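PDB 2EAB: alpha-fucosidase from Bifidobacterium bifidum, which probably acts as a 1,2-alpha-L-fucosidase, hydrolysing terminal alpha-1,2-linked fucose from glycans through its family 95 glycoside hydrolase catalytic region. Local coordinates for residues Thr293-Thr296 / Ala297-Asn301. Numbering follows the deposited sequence.
Sequences TGET and AAEVN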
loop_
_atom_site.group_PDB
_atom_site.type_symbol
_atom_site.label_atom_id
_atom_site.label_comp_id
_atom_site.label_asym_id
_atom_site.label_seq_id
_atom_site.Cartn_x
_atom_site.Cartn_y
_atom_site.Cartn_z
ATOM N N THR A 293 12.111 18.198 -13.966
ATOM C CA THR A 293 12.113 19.512 -13.317
ATOM C C THR A 293 12.570 20.622 -14.259
ATOM O O THR A 293 12.220 21.789 -14.052
ATOM C CB THR A 293 13.032 19.556 -12.091
ATOM O OG1 THR A 293 14.368 19.248 -12.499
ATOM C CG2 THR A 293 12.566 18.574 -11.022
ATOM N N GLY A 294 13.363 20.269 -15.268
ATOM C CA GLY A 294 13.979 21.270 -16.142
ATOM C C GLY A 294 15.349 21.719 -15.661
ATOM O O GLY A 294 15.992 22.550 -16.304
ATOM N N GLU A 295 15.797 21.184 -14.527
ATOM C CA GLU A 295 17.133 21.475 -14.013
ATOM C C GLU A 295 18.210 20.897 -14.911
ATOM O O GLU A 295 18.006 19.863 -15.555
ATOM C CB GLU A 295 17.318 20.879 -12.622
ATOM C CG GLU A 295 16.523 21.523 -11.519
ATOM C CD GLU A 295 16.539 20.667 -10.279
ATOM O OE1 GLU A 295 15.934 19.571 -10.315
ATOM O OE2 GLU A 295 17.166 21.072 -9.280
ATOM N N THR A 296 19.362 21.563 -14.929
ATOM C CA THR A 296 20.575 21.012 -15.509
ATOM C C THR A 296 21.253 20.122 -14.474
ATOM O O THR A 296 20.904 20.162 -13.289
ATOM C CB THR A 296 21.567 22.125 -15.869
ATOM O OG1 THR A 296 21.963 22.794 -14.667
ATOM C CG2 THR A 296 20.945 23.130 -16.838
ATOM N N ALA A 297 22.229 19.334 -14.915
ATOM C CA ALA A 297 23.034 18.519 -14.006
ATOM C C ALA A 297 23.704 19.376 -12.931
ATOM O O ALA A 297 23.763 18.981 -11.767
ATOM C CB ALA A 297 24.069 17.728 -14.777
ATOM N N ALA A 298 24.203 20.549 -13.325
ATOM C CA ALA A 298 24.831 21.477 -12.385
ATOM C C ALA A 298 23.859 21.930 -11.299
ATOM O O ALA A 298 24.224 21.997 -10.128
ATOM C CB ALA A 298 25.415 22.679 -13.129
ATOM N N GLU A 299 22.620 22.217 -11.690
ATOM C CA GLU A 299 21.594 22.630 -10.733
ATOM C C GLU A 299 21.215 21.518 -9.756
ATOM O O GLU A 299 21.066 21.767 -8.555
ATOM C CB GLU A 299 20.369 23.191 -11.458
ATOM C CG GLU A 299 20.641 24.558 -12.081
ATOM C CD GLU A 299 19.536 25.034 -13.001
ATOM O OE1 GLU A 299 18.961 24.205 -13.736
ATOM O OE2 GLU A 299 19.253 26.253 -13.000
ATOM N N VAL A 300 21.079 20.291 -10.259
ATOM C CA VAL A 300 20.825 19.142 -9.383
ATOM C C VAL A 300 21.991 18.985 -8.403
ATOM O O VAL A 300 21.787 18.788 -7.204
ATOM C CB VAL A 300 20.586 17.829 -10.172
ATOM C CG1 VAL A 300 20.370 16.656 -9.219
ATOM C CG2 VAL A 300 19.383 17.972 -11.090
ATOM N N ASN A 301 23.210 19.108 -8.923
ATOM C CA ASN A 301 24.407 19.009 -8.100
ATOM C C ASN A 301 24.438 20.037 -6.960
ATOM O O ASN A 301 24.744 19.699 -5.818
ATOM C CB ASN A 301 25.655 19.135 -8.971
ATOM C CG ASN A 301 26.926 18.942 -8.184
ATOM O OD1 ASN A 301 27.208 17.847 -7.701
ATOM N ND2 ASN A 301 27.695 20.018 -8.031
HETATM O O HOH W 1 17.357 24.855 -15.754
#
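T296 and E299 form a capping box at the start of helix 297-314. T296 is the N-cap. Its OG1 accepts from the backbone N of E299 at 3.1 Å. In return, E299 OE1 takes the backbone N-H of T296 at 2.9 Å, nearly straight at 165°, through its anti lone pair. T296 OG1 stands between its own backbone N and carbonyl carbon (chi1 63°), which turns it toward the first turn of the helix. The E299 side chain runs back past this hydroxyl, with CG 3.4 Å from OG1. The first helical backbone bond follows, V300 N to T296 O at 3.0 Å.

E295 lies just before the box. E299 OE1 sits 3.3 Å from E295 CA. The E295 chain is extended beyond CG, and its OE1 lies 3.9 Å from V300 CG2. That same OE1 accepts from T293 OG1, whose oxygen also takes E295 N in an ST turn. E295 OE2 makes a salt bridge with R303, one helical turn beyond E299. A glutamine here would probably leave R303 without this charged partner and weaken the tie between loop and helix.

One water donates to both G294 O and E299 OE1. The E299 carboxylate thus receives a backbone N-H and a water, and its negative charge near the helix N-terminus would suit the helix dipole.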